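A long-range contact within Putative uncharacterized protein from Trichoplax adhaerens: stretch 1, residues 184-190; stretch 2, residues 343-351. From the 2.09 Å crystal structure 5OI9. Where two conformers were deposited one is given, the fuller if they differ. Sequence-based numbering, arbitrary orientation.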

# COMPACT_ATOMS: atom_id res chain seq x y z
N ASN A 184 8.52 5.60 -23.82
CA ASN A 184 8.64 4.27 -23.23
C ASN A 184 8.45 4.41 -21.73
O ASN A 184 9.26 5.04 -21.04
CB ASN A 184 9.99 3.64 -23.55
CG ASN A 184 10.15 2.27 -22.92
OD1 ASN A 184 10.84 2.11 -21.91
ND2 ASN A 184 9.50 1.26 -23.50
N VAL A 185 7.37 3.83 -21.21
CA VAL A 185 7.01 3.94 -19.80
C VAL A 185 7.35 2.62 -19.13
O VAL A 185 6.80 1.57 -19.49
CB VAL A 185 5.53 4.29 -19.62
CG1 VAL A 185 5.18 4.43 -18.15
CG2 VAL A 185 5.18 5.56 -20.38
N THR A 186 8.26 2.65 -18.16
CA THR A 186 8.59 1.50 -17.34
C THR A 186 8.18 1.78 -15.91
O THR A 186 8.47 2.86 -15.37
CB THR A 186 10.09 1.18 -17.40
OG1 THR A 186 10.46 0.81 -18.74
CG2 THR A 186 10.44 0.04 -16.45
N SER A 187 7.49 0.83 -15.29
CA SER A 187 6.98 0.97 -13.93
C SER A 187 7.54 -0.15 -13.06
O SER A 187 7.49 -1.32 -13.45
CB SER A 187 5.45 0.94 -13.90
OG SER A 187 4.96 -0.34 -14.26
N GLY A 188 8.05 0.20 -11.89
CA GLY A 188 8.56 -0.78 -10.95
C GLY A 188 7.94 -0.58 -9.58
O GLY A 188 7.63 0.54 -9.17
N VAL A 189 7.77 -1.69 -8.87
CA VAL A 189 7.13 -1.70 -7.57
C VAL A 189 7.89 -2.63 -6.63
O VAL A 189 8.51 -3.61 -7.07
CB VAL A 189 5.64 -2.11 -7.66
CG1 VAL A 189 5.52 -3.60 -7.99
CG2 VAL A 189 4.89 -1.77 -6.38
N VAL A 190 7.86 -2.31 -5.34
CA VAL A 190 8.34 -3.21 -4.30
C VAL A 190 7.25 -3.34 -3.24
O VAL A 190 6.61 -2.35 -2.87
CB VAL A 190 9.66 -2.72 -3.66
CG1 VAL A 190 10.80 -2.81 -4.65
CG2 VAL A 190 9.52 -1.30 -3.14
N TYR A 343 -5.89 5.71 -21.96
CA TYR A 343 -5.02 5.39 -20.85
C TYR A 343 -4.17 4.18 -21.21
O TYR A 343 -4.40 3.51 -22.22
CB TYR A 343 -5.81 5.14 -19.56
CG TYR A 343 -6.59 3.85 -19.58
CD1 TYR A 343 -7.82 3.77 -20.23
CD2 TYR A 343 -6.10 2.71 -18.96
CE1 TYR A 343 -8.53 2.60 -20.25
CE2 TYR A 343 -6.81 1.53 -18.98
CZ TYR A 343 -8.02 1.48 -19.63
OH TYR A 343 -8.74 0.31 -19.66
N MSE A 344 -3.20 3.90 -20.36
CA MSE A 344 -2.31 2.77 -20.54
C MSE A 344 -2.38 1.87 -19.30
O MSE A 344 -2.33 2.36 -18.17
CB MSE A 344 -0.90 3.28 -20.79
CG MSE A 344 0.22 2.33 -20.47
SE MSE A 344 1.90 3.33 -20.47
CE MSE A 344 3.12 1.86 -20.29
N ARG A 345 -2.53 0.57 -19.51
CA ARG A 345 -2.62 -0.40 -18.43
C ARG A 345 -1.36 -1.25 -18.39
O ARG A 345 -0.96 -1.82 -19.41
CB ARG A 345 -3.86 -1.30 -18.57
CG ARG A 345 -3.88 -2.43 -17.56
CD ARG A 345 -5.28 -3.00 -17.34
NE ARG A 345 -6.20 -2.00 -16.80
CZ ARG A 345 -7.39 -2.29 -16.27
NH1 ARG A 345 -7.80 -3.55 -16.20
NH2 ARG A 345 -8.16 -1.33 -15.80
N LEU A 346 -0.74 -1.33 -17.22
CA LEU A 346 0.40 -2.20 -16.96
C LEU A 346 0.02 -3.22 -15.90
O LEU A 346 -0.66 -2.89 -14.92
CB LEU A 346 1.62 -1.39 -16.51
CG LEU A 346 2.24 -0.47 -17.55
CD1 LEU A 346 3.30 0.43 -16.93
CD2 LEU A 346 2.84 -1.29 -18.69
N GLN A 347 0.46 -4.46 -16.10
CA GLN A 347 0.21 -5.56 -15.18
C GLN A 347 1.52 -5.95 -14.50
O GLN A 347 2.52 -6.20 -15.18
CB GLN A 347 -0.38 -6.76 -15.92
CG GLN A 347 -1.66 -6.46 -16.69
CD GLN A 347 -2.88 -6.42 -15.80
OE1 GLN A 347 -3.44 -7.46 -15.45
NE2 GLN A 347 -3.32 -5.22 -15.44
N LEU A 348 1.51 -5.98 -13.18
CA LEU A 348 2.71 -6.31 -12.41
C LEU A 348 2.40 -7.47 -11.48
O LEU A 348 1.59 -7.34 -10.56
CB LEU A 348 3.21 -5.09 -11.61
CG LEU A 348 3.83 -3.92 -12.38
CD1 LEU A 348 2.78 -3.08 -13.09
CD2 LEU A 348 4.68 -3.03 -11.48
N VAL A 349 3.02 -8.62 -11.74
CA VAL A 349 2.93 -9.78 -10.86
C VAL A 349 4.33 -10.04 -10.31
O VAL A 349 5.07 -10.87 -10.85
CB VAL A 349 2.37 -11.01 -11.59
CG1 VAL A 349 2.21 -12.18 -10.63
CG2 VAL A 349 1.03 -10.67 -12.24
N PRO A 350 4.74 -9.34 -9.25
CA PRO A 350 6.12 -9.44 -8.78
C PRO A 350 6.35 -10.68 -7.93
O PRO A 350 5.42 -11.25 -7.35
CB PRO A 350 6.29 -8.17 -7.95
CG PRO A 350 4.92 -7.90 -7.42
CD PRO A 350 3.94 -8.39 -8.46
N ASN A 351 7.61 -11.10 -7.86
CA ASN A 351 7.99 -12.21 -6.99
C ASN A 351 9.32 -11.92 -6.31
O ASN A 351 9.93 -10.86 -6.51
CB ASN A 351 8.03 -13.55 -7.76
CG ASN A 351 9.11 -13.61 -8.82
OD1 ASN A 351 9.94 -12.70 -8.96
ND2 ASN A 351 9.12 -14.70 -9.58

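Two strands lie face to face here, their axes 8.8 Å apart at closest approach and their N-to-C directions 36° apart. That spacing is too wide for backbone pairing, and no hydrogen bond crosses between the stretches; side chains do nearly all the joining. The first rule is alternation: Val-185, Ser-187 and Val-189 point toward the other stretch, as do Met-344, Leu-346, Leu-348 and Pro-350, while Thr-186 and Val-190 point away.

Apolar packing holds both ends. Met-344, present as selenomethionine, runs nearly extended, with all three chi angles t, and so carries its CE to 3.5 Å from CB of Val-185, although the two CA atoms are 9.4 Å apart. At the other end, CG1 of Val-189 lies 3.6 Å from CD2 of Leu-348 and 4.4 Å from CG of Pro-350, so the packing continues past the end of the second strand into the loop.

The middle contact is polar against apolar. Ser-187 sets its OG 3.2 Å from CD1 of Leu-346 and 3.7 Å from CD1 of Leu-348, against two leucine side chains that offer it no hydrogen-bonding partner. The hydroxyl is satisfied elsewhere in the structure, which makes its burial affordable. Here the small serine faces long leucines, and the CA atoms of Ser-187 and Leu-346 are 7.9 Å apart.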